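Local coordinates for conserved domain protein (PDB 2FI0) that is of unknown function but folds as a small, mainly helical domain of the DUF1858 family, at residues Ile13-Ala16 against Glu17-Lys21; Pro23-Leu26 against Glu27-Val30. All blocks are in the same frame, centred on the assembly; numbering follows the deposited sequence.

How the contacts relate
From the N terminus, the chain leaves strand 8-10, which pairs in parallel with strand 76-78, and enters contact 1, where residues 13-21 turn into helix 15-21. Contact 2 follows in series at residues 23-30, covering the approach to helix 26-29 and that helix itself. Each contact spans adjoining segments, so neither closes a long loop, and the two do not cross. Their centres lie about 11 Å apart, and helix 15-21 meets residues 25-29 through apolar side chains: Leu29 CD1 is 3.9 Å from Val19 CG2, while Val25 CG1 lies 4.1 Å from Val18 CG1. The two helical elements thus share one buried seam.

Contact 1. Residues Ile13-Ala16 against Glu17-Lys21; sequences IPVA and EVVDK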
# COMPACT_ATOMS: atom_id res chain seq x y z
N ILE A 13 -2.78 7.46 3.35
CA ILE A 13 -2.43 8.39 2.28
C ILE A 13 -2.59 7.68 0.92
O ILE A 13 -2.66 6.45 0.87
CB ILE A 13 -0.98 8.96 2.45
CG1 ILE A 13 0.08 7.86 2.30
CG2 ILE A 13 -0.82 9.66 3.80
CD1 ILE A 13 1.48 8.38 2.21
N PRO A 14 -2.67 8.45 -0.19
CA PRO A 14 -2.85 7.83 -1.51
C PRO A 14 -1.80 6.77 -1.85
O PRO A 14 -0.63 6.95 -1.57
CB PRO A 14 -2.76 9.02 -2.48
CG PRO A 14 -3.19 10.19 -1.66
CD PRO A 14 -2.65 9.92 -0.28
N VAL A 15 -2.23 5.67 -2.46
CA VAL A 15 -1.32 4.55 -2.75
C VAL A 15 -0.12 4.98 -3.61
O VAL A 15 1.00 4.48 -3.41
CB VAL A 15 -2.06 3.36 -3.40
CG1 VAL A 15 -1.08 2.26 -3.75
CG2 VAL A 15 -3.07 2.80 -2.45
N ALA A 16 -0.34 5.91 -4.52
CA ALA A 16 0.75 6.46 -5.35
C ALA A 16 1.88 7.11 -4.51
O ALA A 16 3.06 6.95 -4.83
CB ALA A 16 0.20 7.47 -6.34
N GLU A 17 1.51 7.83 -3.45
CA GLU A 17 2.50 8.44 -2.57
C GLU A 17 3.32 7.39 -1.82
O GLU A 17 4.53 7.55 -1.60
CB GLU A 17 1.82 9.35 -1.54
CG GLU A 17 1.23 10.60 -2.12
CD GLU A 17 0.64 11.53 -1.06
OE1 GLU A 17 1.12 11.50 0.10
OE2 GLU A 17 -0.30 12.29 -1.40
N VAL A 18 2.66 6.31 -1.43
CA VAL A 18 3.34 5.20 -0.81
C VAL A 18 4.39 4.64 -1.79
O VAL A 18 5.54 4.47 -1.42
CB VAL A 18 2.37 4.09 -0.35
CG1 VAL A 18 3.13 2.91 0.18
CG2 VAL A 18 1.42 4.61 0.71
N VAL A 19 3.98 4.38 -3.03
CA VAL A 19 4.83 3.68 -3.99
C VAL A 19 6.00 4.57 -4.45
O VAL A 19 7.10 4.07 -4.64
CB VAL A 19 4.01 3.14 -5.18
CG1 VAL A 19 4.93 2.59 -6.30
CG2 VAL A 19 3.06 2.08 -4.71
N ASP A 20 5.74 5.87 -4.60
CA ASP A 20 6.78 6.84 -4.88
C ASP A 20 7.87 6.84 -3.82
O ASP A 20 9.06 6.90 -4.14
CB ASP A 20 6.18 8.26 -4.99
CG ASP A 20 5.39 8.47 -6.28
OD1 ASP A 20 5.56 7.69 -7.25
OD2 ASP A 20 4.59 9.42 -6.32
N LYS A 21 7.47 6.77 -2.55
CA LYS A 21 8.45 6.76 -1.47
C LYS A 21 9.12 5.39 -1.34
O LYS A 21 10.32 5.32 -1.05
CB LYS A 21 7.77 7.15 -0.16
CG LYS A 21 8.72 7.23 1.02
CD LYS A 21 8.08 7.95 2.21
CE LYS A 21 9.11 8.77 2.98
NZ LYS A 21 8.48 10.03 3.48
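Ile13 and Pro14 meet Glu17 and Val18 in a local contact at the N-terminal end of helix 15-21, shortly after strand 8-10. The evidence is a branched set of bonds at Pro14 O: it accepts a weak bond from Glu17 N at 3.0 Å, bent to an N-H...O angle of 126°, and a second, longer weak one from Val18 N. The next two backbone bonds are regular i+4 to i bonds. Val19 N donates to Val15 O at 3.0 Å, and Asp20 N to Ala16 O at 2.9 Å.

Pro14 is the N-cap residue, and its carbonyl accepts from the first helical turn, though both bonds are weak. Glu17 folds back over this start: CG stands beside its own backbone N (chi1 -70°), and the extended chain runs side by side with the proline ring, leaving OE2 3.5 Å from Pro14 CD. The other carboxylate oxygen, OE1, comes 3.8 Å from Ile13 CD1, where the two side chains cross at about a right angle. A carboxylate here, near the positive end of the helix dipole, would probably be stabilised by it.

The same isoleucine branch also packs through CG1 against Val18 CG2, at 3.9 Å. Ile13 has CG1 between its backbone N and carbonyl carbon, which directs this branch at the helix. Further along, Val15 CG1 and Val19 CG2 approach more loosely, and both valines also touch Leu29 of helix 26-29. Backbone hydrogen bonds of Val15 with Val50 and of Ala16 with Gly47 join the first turn to the chain around helix 46-49.

Contact 2. Residues Pro23-Leu26 against Glu27-Val30; sequences PEVL and EILV
Val25 O takes two backbone N-H groups from the following turn, and this shared acceptor organises the local contact at the start of helix 26-29. Leu29 N reaches it at 3.0 Å with an N-H...O angle of 163°, lying almost in line with the carbonyl bond; Ile28 N also donates, but at 129° that bond is weak. Leu26 O is served by Val30 N at 3.0 Å, again nearly in line with the carbonyl. The preceding turn is less regular. Leu26 N donates to Pro23 O at 3.3 Å, whereas Glu27 N turns to water 1, which accepts from it at 2.9 Å and in turn donates to Pro23 O. The water thus takes the place of a direct i+4 to i bond between Glu27 N and Pro23 O, making a water-inserted first turn that leads into helix 26-29; residues 23-25 have helical backbone angles but lack the regular bonds. Pro23 O consequently receives both a backbone N-H and a water hydrogen.

The apolar groups follow the same turns. Leu26 CD1 lies 4.0 Å from Val30 CG1, and Val25 CG1 is 4.1 Å from Leu29 CD1. Val25 holds CG1 between its backbone N and carbonyl carbon (chi1 84°), leaving CG2 to approach Ile28 CD1 at 4.2 Å. The carboxylate of Glu24 leads away from this turn, and its OE2 is hydrogen-bonded to Tyr75 OH.

The turn leans on helix 15-21, while Val25 touches Leu70 and Ile28 touches Thr69 of helix 63-72, and both also meet Tyr75 just before strand 76-78.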
# COMPACT_ATOMS: atom_id res chain seq x y z
N PRO A 23 9.48 2.35 -3.79
CA PRO A 23 9.28 1.61 -5.05
C PRO A 23 9.25 0.08 -4.88
O PRO A 23 8.48 -0.60 -5.55
CB PRO A 23 10.46 2.05 -5.94
CG PRO A 23 10.97 3.32 -5.34
CD PRO A 23 10.58 3.32 -3.87
N GLU A 24 10.06 -0.42 -3.96
CA GLU A 24 10.13 -1.87 -3.64
C GLU A 24 8.83 -2.46 -3.09
O GLU A 24 8.64 -3.68 -3.12
CB GLU A 24 11.24 -2.17 -2.62
CG GLU A 24 12.24 -1.04 -2.33
CD GLU A 24 11.66 0.07 -1.42
OE1 GLU A 24 11.96 1.27 -1.72
OE2 GLU A 24 10.92 -0.24 -0.43
N VAL A 25 7.95 -1.63 -2.54
CA VAL A 25 6.71 -2.14 -1.96
C VAL A 25 5.67 -2.51 -3.03
O VAL A 25 4.74 -3.24 -2.74
CB VAL A 25 6.11 -1.16 -0.92
CG1 VAL A 25 5.26 -0.09 -1.59
CG2 VAL A 25 5.28 -1.93 0.13
N LEU A 26 5.85 -2.02 -4.27
CA LEU A 26 4.88 -2.30 -5.34
C LEU A 26 4.69 -3.81 -5.58
O LEU A 26 3.56 -4.28 -5.72
CB LEU A 26 5.28 -1.59 -6.64
CG LEU A 26 4.32 -1.73 -7.83
CD1 LEU A 26 2.92 -1.24 -7.47
CD2 LEU A 26 4.86 -0.98 -9.04
N GLU A 27 5.79 -4.55 -5.61
CA GLU A 27 5.78 -6.00 -5.80
C GLU A 27 4.93 -6.72 -4.74
O GLU A 27 4.33 -7.78 -5.00
CB GLU A 27 7.21 -6.53 -5.75
CG GLU A 27 7.35 -8.04 -5.91
CD GLU A 27 8.80 -8.52 -5.78
OE1 GLU A 27 9.52 -8.01 -4.89
OE2 GLU A 27 9.20 -9.41 -6.56
N ILE A 28 4.90 -6.15 -3.53
CA ILE A 28 4.09 -6.69 -2.46
C ILE A 28 2.62 -6.34 -2.67
O ILE A 28 1.76 -7.21 -2.57
CB ILE A 28 4.56 -6.17 -1.08
CG1 ILE A 28 5.99 -6.65 -0.81
CG2 ILE A 28 3.61 -6.65 0.00
CD1 ILE A 28 6.70 -5.89 0.27
N LEU A 29 2.35 -5.07 -2.96
CA LEU A 29 0.98 -4.58 -3.12
C LEU A 29 0.20 -5.28 -4.24
O LEU A 29 -1.01 -5.50 -4.10
CB LEU A 29 0.97 -3.06 -3.34
CG LEU A 29 1.53 -2.21 -2.19
CD1 LEU A 29 1.35 -0.72 -2.51
CD2 LEU A 29 0.89 -2.55 -0.85
N VAL A 30 0.87 -5.63 -5.35
CA VAL A 30 0.18 -6.29 -6.47
C VAL A 30 -0.28 -7.70 -6.11
O VAL A 30 -1.18 -8.24 -6.76
CB VAL A 30 1.03 -6.32 -7.79
CG1 VAL A 30 1.45 -4.91 -8.20
CG2 VAL A 30 2.24 -7.27 -7.67
O HOH W 1 8.37 -3.40 -6.33